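Putative ABC transporter subunit, substrate-binding component (Rhodopseudomonas palustris, PDB 4EVQ) binds 4-hydroxybenzoate and probably delivers such lignin-derived aromatic compounds to an ABC transporter for uptake into the cell. Local coordinates at residues 31-43 with 277-290. Residues are numbered along the deposited sequence; the frame is centred on the assembly and turned at random.
With PHB (p-hydroxybenzoic acid), chain H.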
loop_
_atom_site.group_PDB
_atom_site.type_symbol
_atom_site.label_atom_id
_atom_site.label_comp_id
_atom_site.label_asym_id
_atom_site.label_seq_id
_atom_site.Cartn_x
_atom_site.Cartn_y
_atom_site.Cartn_z
ATOM N N PRO A 31 -7.680 5.234 9.117
ATOM C CA PRO A 31 -7.663 3.790 9.390
ATOM C C PRO A 31 -6.455 3.068 8.810
ATOM O O PRO A 31 -6.009 2.053 9.382
ATOM C CB PRO A 31 -8.930 3.273 8.716
ATOM C CG PRO A 31 -9.751 4.480 8.504
ATOM C CD PRO A 31 -8.886 5.627 8.364
ATOM N N LEU A 32 -5.919 3.615 7.723
ATOM C CA LEU A 32 -4.712 3.026 7.121
ATOM C C LEU A 32 -3.498 3.357 8.009
ATOM O O LEU A 32 -2.656 2.504 8.235
ATOM C CB LEU A 32 -4.484 3.567 5.704
ATOM C CG LEU A 32 -5.375 3.013 4.586
ATOM C CD1 LEU A 32 -6.865 3.303 4.800
ATOM C CD2 LEU A 32 -4.913 3.547 3.258
ATOM N N GLY A 33 -3.403 4.606 8.495
ATOM C CA GLY A 33 -2.317 4.945 9.422
ATOM C C GLY A 33 -2.369 4.099 10.681
ATOM O O GLY A 33 -1.334 3.654 11.205
ATOM N N GLU A 34 -3.573 3.895 11.192
ATOM C CA GLU A 34 -3.787 3.029 12.340
ATOM C C GLU A 34 -3.330 1.583 12.059
ATOM O O GLU A 34 -2.625 0.972 12.870
ATOM C CB GLU A 34 -5.255 3.014 12.756
ATOM C CG GLU A 34 -5.611 2.050 13.911
ATOM C CD GLU A 34 -7.092 2.063 14.198
ATOM O OE1 GLU A 34 -7.899 1.609 13.360
ATOM O OE2 GLU A 34 -7.453 2.554 15.274
ATOM N N ALA A 35 -3.749 1.012 10.928
ATOM C CA ALA A 35 -3.365 -0.365 10.604
ATOM C C ALA A 35 -1.844 -0.543 10.465
ATOM O O ALA A 35 -1.295 -1.530 10.937
ATOM C CB ALA A 35 -4.071 -0.794 9.325
ATOM N N ILE A 36 -1.200 0.396 9.801
ATOM C CA ILE A 36 0.263 0.328 9.625
ATOM C C ILE A 36 0.949 0.410 10.973
ATOM O O ILE A 36 1.903 -0.338 11.244
ATOM C CB ILE A 36 0.739 1.460 8.681
ATOM C CG1 ILE A 36 0.219 1.189 7.245
ATOM C CG2 ILE A 36 2.258 1.577 8.700
ATOM C CD1 ILE A 36 0.332 2.395 6.361
ATOM N N THR A 37 0.504 1.345 11.806
ATOM C CA THR A 37 1.106 1.497 13.124
ATOM C C THR A 37 0.918 0.228 13.979
ATOM O O THR A 37 1.864 -0.237 14.666
ATOM C CB THR A 37 0.500 2.713 13.831
ATOM O OG1 THR A 37 0.733 3.889 13.042
ATOM C CG2 THR A 37 1.124 2.948 15.204
ATOM N N ARG A 38 -0.271 -0.364 13.880
ATOM C CA ARG A 38 -0.543 -1.619 14.589
ATOM C C ARG A 38 0.355 -2.748 14.127
ATOM O O ARG A 38 0.907 -3.500 14.947
ATOM C CB ARG A 38 -2.012 -2.037 14.454
ATOM C CG ARG A 38 -3.011 -1.212 15.286
ATOM C CD ARG A 38 -4.418 -1.604 14.913
ATOM N NE ARG A 38 -5.369 -1.037 15.844
ATOM C CZ ARG A 38 -6.674 -1.274 15.815
ATOM N NH1 ARG A 38 -7.218 -1.968 14.816
ATOM N NH2 ARG A 38 -7.452 -0.770 16.796
ATOM N N GLY A 39 0.507 -2.879 12.824
ATOM C CA GLY A 39 1.410 -3.902 12.314
ATOM C C GLY A 39 2.845 -3.745 12.825
ATOM O O GLY A 39 3.499 -4.717 13.227
ATOM N N LEU A 40 3.335 -2.520 12.798
ATOM C CA LEU A 40 4.698 -2.250 13.243
ATOM C C LEU A 40 4.853 -2.465 14.758
ATOM O O LEU A 40 5.831 -3.071 15.226
ATOM C CB LEU A 40 5.058 -0.833 12.826
ATOM C CG LEU A 40 6.437 -0.338 13.214
ATOM C CD1 LEU A 40 7.537 -1.249 12.692
ATOM C CD2 LEU A 40 6.557 1.049 12.647
ATOM N N GLU A 41 3.886 -1.990 15.541
ATOM C CA GLU A 41 3.954 -2.168 16.985
ATOM C C GLU A 41 3.820 -3.637 17.370
ATOM O O GLU A 41 4.457 -4.105 18.309
ATOM C CB GLU A 41 2.866 -1.339 17.674
ATOM C CG GLU A 41 3.174 0.151 17.559
ATOM C CD GLU A 41 2.105 1.065 18.165
ATOM O OE1 GLU A 41 0.907 0.736 18.138
ATOM O OE2 GLU A 41 2.497 2.156 18.636
ATOM N N LEU A 42 2.945 -4.361 16.682
ATOM C CA LEU A 42 2.799 -5.783 16.969
ATOM C C LEU A 42 4.098 -6.513 16.680
ATOM O O LEU A 42 4.508 -7.424 17.427
ATOM C CB LEU A 42 1.629 -6.379 16.143
ATOM C CG LEU A 42 1.141 -7.753 16.606
ATOM C CD1 LEU A 42 0.433 -7.667 17.981
ATOM C CD2 LEU A 42 0.246 -8.391 15.512
ATOM N N TYR A 43 4.740 -6.168 15.585
ATOM C CA TYR A 43 6.037 -6.820 15.308
ATOM C C TYR A 43 7.037 -6.533 16.398
ATOM O O TYR A 43 7.727 -7.444 16.855
ATOM C CB TYR A 43 6.627 -6.389 13.965
ATOM C CG TYR A 43 7.910 -7.113 13.727
ATOM C CD1 TYR A 43 7.910 -8.456 13.445
ATOM C CD2 TYR A 43 9.123 -6.472 13.898
ATOM C CE1 TYR A 43 9.094 -9.162 13.309
ATOM C CE2 TYR A 43 10.320 -7.166 13.762
ATOM C CZ TYR A 43 10.299 -8.505 13.451
ATOM O OH TYR A 43 11.463 -9.212 13.289
ATOM N N SER A 277 -2.071 -13.452 16.097
ATOM C CA SER A 277 -1.554 -12.431 17.019
ATOM C C SER A 277 -2.269 -11.097 16.869
ATOM O O SER A 277 -2.521 -10.394 17.846
ATOM C CB SER A 277 -0.050 -12.216 16.775
ATOM O OG SER A 277 0.710 -13.307 17.259
ATOM N N PHE A 278 -2.542 -10.713 15.627
ATOM C CA PHE A 278 -3.203 -9.446 15.353
ATOM C C PHE A 278 -4.658 -9.472 15.853
ATOM O O PHE A 278 -5.128 -8.514 16.465
ATOM C CB PHE A 278 -3.099 -9.126 13.869
ATOM C CG PHE A 278 -3.479 -7.716 13.516
ATOM C CD1 PHE A 278 -4.795 -7.335 13.412
ATOM C CD2 PHE A 278 -2.497 -6.752 13.308
ATOM C CE1 PHE A 278 -5.134 -6.045 13.075
ATOM C CE2 PHE A 278 -2.804 -5.482 12.966
ATOM C CZ PHE A 278 -4.118 -5.098 12.867
ATOM N N GLU A 279 -5.364 -10.565 15.588
ATOM C CA GLU A 279 -6.752 -10.689 16.039
ATOM C C GLU A 279 -6.811 -10.705 17.561
ATOM O O GLU A 279 -7.728 -10.132 18.150
ATOM C CB GLU A 279 -7.395 -11.922 15.427
ATOM C CG GLU A 279 -7.677 -11.674 13.962
ATOM C CD GLU A 279 -8.285 -12.825 13.162
ATOM O OE1 GLU A 279 -8.445 -13.918 13.701
ATOM O OE2 GLU A 279 -8.571 -12.614 11.949
ATOM N N ALA A 280 -5.868 -11.385 18.209
ATOM C CA ALA A 280 -5.857 -11.390 19.667
ATOM C C ALA A 280 -5.659 -9.973 20.244
ATOM O O ALA A 280 -6.273 -9.615 21.262
ATOM C CB ALA A 280 -4.802 -12.364 20.207
ATOM N N ALA A 281 -4.826 -9.167 19.595
ATOM C CA ALA A 281 -4.519 -7.840 20.103
ATOM C C ALA A 281 -5.599 -6.809 19.759
ATOM O O ALA A 281 -5.918 -5.928 20.586
ATOM C CB ALA A 281 -3.155 -7.371 19.572
ATOM N N TYR A 282 -6.161 -6.917 18.557
ATOM C CA TYR A 282 -6.983 -5.848 18.011
ATOM C C TYR A 282 -8.417 -6.250 17.649
ATOM O O TYR A 282 -9.209 -5.376 17.308
ATOM C CB TYR A 282 -6.282 -5.204 16.777
ATOM C CG TYR A 282 -4.899 -4.694 17.090
ATOM C CD1 TYR A 282 -4.695 -3.665 18.003
ATOM C CD2 TYR A 282 -3.790 -5.238 16.484
ATOM C CE1 TYR A 282 -3.424 -3.221 18.300
ATOM C CE2 TYR A 282 -2.527 -4.781 16.753
ATOM C CZ TYR A 282 -2.340 -3.781 17.654
ATOM O OH TYR A 282 -1.038 -3.365 17.916
ATOM N N LYS A 283 -8.728 -7.548 17.682
ATOM C CA LYS A 283 -10.112 -8.068 17.505
ATOM C C LYS A 283 -10.729 -7.872 16.106
ATOM O O LYS A 283 -11.959 -7.974 15.922
ATOM C CB LYS A 283 -11.066 -7.491 18.574
ATOM C CG LYS A 283 -10.493 -7.549 20.014
ATOM C CD LYS A 283 -9.955 -8.932 20.352
ATOM C CE LYS A 283 -9.631 -9.070 21.836
ATOM N NZ LYS A 283 -8.858 -7.893 22.330
ATOM N N ILE A 284 -9.885 -7.571 15.131
ATOM C CA ILE A 284 -10.250 -7.576 13.742
ATOM C C ILE A 284 -9.099 -8.214 12.974
ATOM O O ILE A 284 -7.955 -8.228 13.420
ATOM C CB ILE A 284 -10.534 -6.165 13.151
ATOM C CG1 ILE A 284 -9.282 -5.277 13.213
ATOM C CG2 ILE A 284 -11.721 -5.464 13.881
ATOM C CD1 ILE A 284 -9.486 -3.903 12.515
ATOM N N PRO A 285 -9.380 -8.740 11.796
ATOM C CA PRO A 285 -8.285 -9.270 10.985
ATOM C C PRO A 285 -7.350 -8.151 10.539
ATOM O O PRO A 285 -7.778 -7.002 10.318
ATOM C CB PRO A 285 -8.984 -9.873 9.785
ATOM C CG PRO A 285 -10.401 -9.973 10.144
ATOM C CD PRO A 285 -10.704 -8.981 11.190
ATOM N N PRO A 286 -6.058 -8.495 10.366
ATOM C CA PRO A 286 -5.187 -7.533 9.704
ATOM C C PRO A 286 -5.487 -7.436 8.228
ATOM O O PRO A 286 -5.880 -8.426 7.618
ATOM C CB PRO A 286 -3.803 -8.105 9.916
ATOM C CG PRO A 286 -4.031 -9.598 10.041
ATOM C CD PRO A 286 -5.398 -9.768 10.648
ATOM N N ASP A 287 -5.332 -6.259 7.661
ATOM C CA ASP A 287 -5.408 -6.077 6.213
ATOM C C ASP A 287 -4.032 -5.788 5.653
ATOM O O ASP A 287 -3.004 -5.872 6.362
ATOM C CB ASP A 287 -6.447 -5.020 5.845
ATOM C CG ASP A 287 -6.120 -3.672 6.378
ATOM O OD1 ASP A 287 -5.001 -3.419 6.817
ATOM O OD2 ASP A 287 -7.025 -2.795 6.392
ATOM N N VAL A 288 -3.986 -5.458 4.372
ATOM C CA VAL A 288 -2.693 -5.277 3.686
ATOM C C VAL A 288 -1.872 -4.193 4.337
ATOM O O VAL A 288 -0.636 -4.274 4.326
ATOM C CB VAL A 288 -2.908 -5.009 2.164
ATOM C CG1 VAL A 288 -3.559 -3.657 1.899
ATOM C CG2 VAL A 288 -1.596 -5.189 1.379
ATOM N N PHE A 289 -2.503 -3.150 4.876
ATOM C CA PHE A 289 -1.780 -2.052 5.486
ATOM C C PHE A 289 -1.085 -2.522 6.728
ATOM O O PHE A 289 0.106 -2.179 6.972
ATOM C CB PHE A 289 -2.763 -0.897 5.732
ATOM C CG PHE A 289 -3.560 -0.554 4.505
ATOM C CD1 PHE A 289 -2.971 0.060 3.432
ATOM C CD2 PHE A 289 -4.913 -0.830 4.441
ATOM C CE1 PHE A 289 -3.680 0.329 2.269
ATOM C CE2 PHE A 289 -5.649 -0.540 3.333
ATOM C CZ PHE A 289 -5.045 0.023 2.242
ATOM N N ALA A 290 -1.760 -3.332 7.542
ATOM C CA ALA A 290 -1.109 -3.938 8.701
ATOM C C ALA A 290 0.056 -4.832 8.316
ATOM O O ALA A 290 1.105 -4.794 8.981
ATOM C CB ALA A 290 -2.109 -4.707 9.512
HETATM C "C1'" PHB H . -1.378 6.273 -2.105
HETATM O "O1'" PHB H . -1.686 7.486 -2.058
HETATM O "O2'" PHB H . -0.248 5.862 -2.583
HETATM C C1 PHB H . -2.281 5.216 -1.606
HETATM C C2 PHB H . -3.238 5.535 -0.642
HETATM C C3 PHB H . -4.101 4.553 -0.182
HETATM C C4 PHB H . -4.020 3.296 -0.685
HETATM C C5 PHB H . -3.064 2.950 -1.623
HETATM C C6 PHB H . -2.221 3.923 -2.070
HETATM O O4 PHB H . -4.852 2.329 -0.254
HETATM O O HOH W 1 -9.741 -2.754 16.132
HETATM O O HOH W 2 -0.933 -0.982 19.195
#
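Gly39 and Ala290 bring the two backbones closest, their CA atoms 4.4 Å apart. With no side chain at Gly39, its CA meets Ala290 O in a CA-H...O contact, and Ala290 CA makes a second one with Ala35 O at 3.3 Å; a CB on Gly39 would run into Ala290 O. Beside this tight spot the Ala35 methyl packs on Phe289 CB, while Ile36 CG1 lies against Phe289 O. Further along, Leu32 sets CG almost centrally over one face of the Phe289 ring, 3.6 Å from its centroid, and the ring edge meets the phenol oxygen O4 of the bound p-hydroxybenzoic acid, 3.4 Å from Phe289 CZ. At the far end Leu42 is a knob among Ser277, Phe278, Ala281 and Tyr282; with CG anti to the backbone N (chi1 -165°), its methyls reach helix 269-282, CD1 on Ala281 and CD2 3.6 Å from Phe278 CA.

The outer side is wetter. Arg38 still packs closely, extended over the Tyr282 ring, CD 3.7 Å from the centroid, the guanidinium plane tilted 16° from the ring; Glu34 lies over its other face, a long charge contact to which no N-H points. One water links Arg38 NH1 to Tyr282 O, another Tyr282 OH to Glu41 OE1, while Glu41 OE2 forms a salt bridge with Lys60. Were Tyr282 an alanine, the Arg38 chain would probably lose its flat support and the second water its hydroxyl partner.

Helix 30-46 is thus packed against helices 269-282 and 288-306, with Leu32 and Phe289 reaching the ligand pocket between the two alpha/beta lobes of a leucine-binding-type periplasmic binding protein.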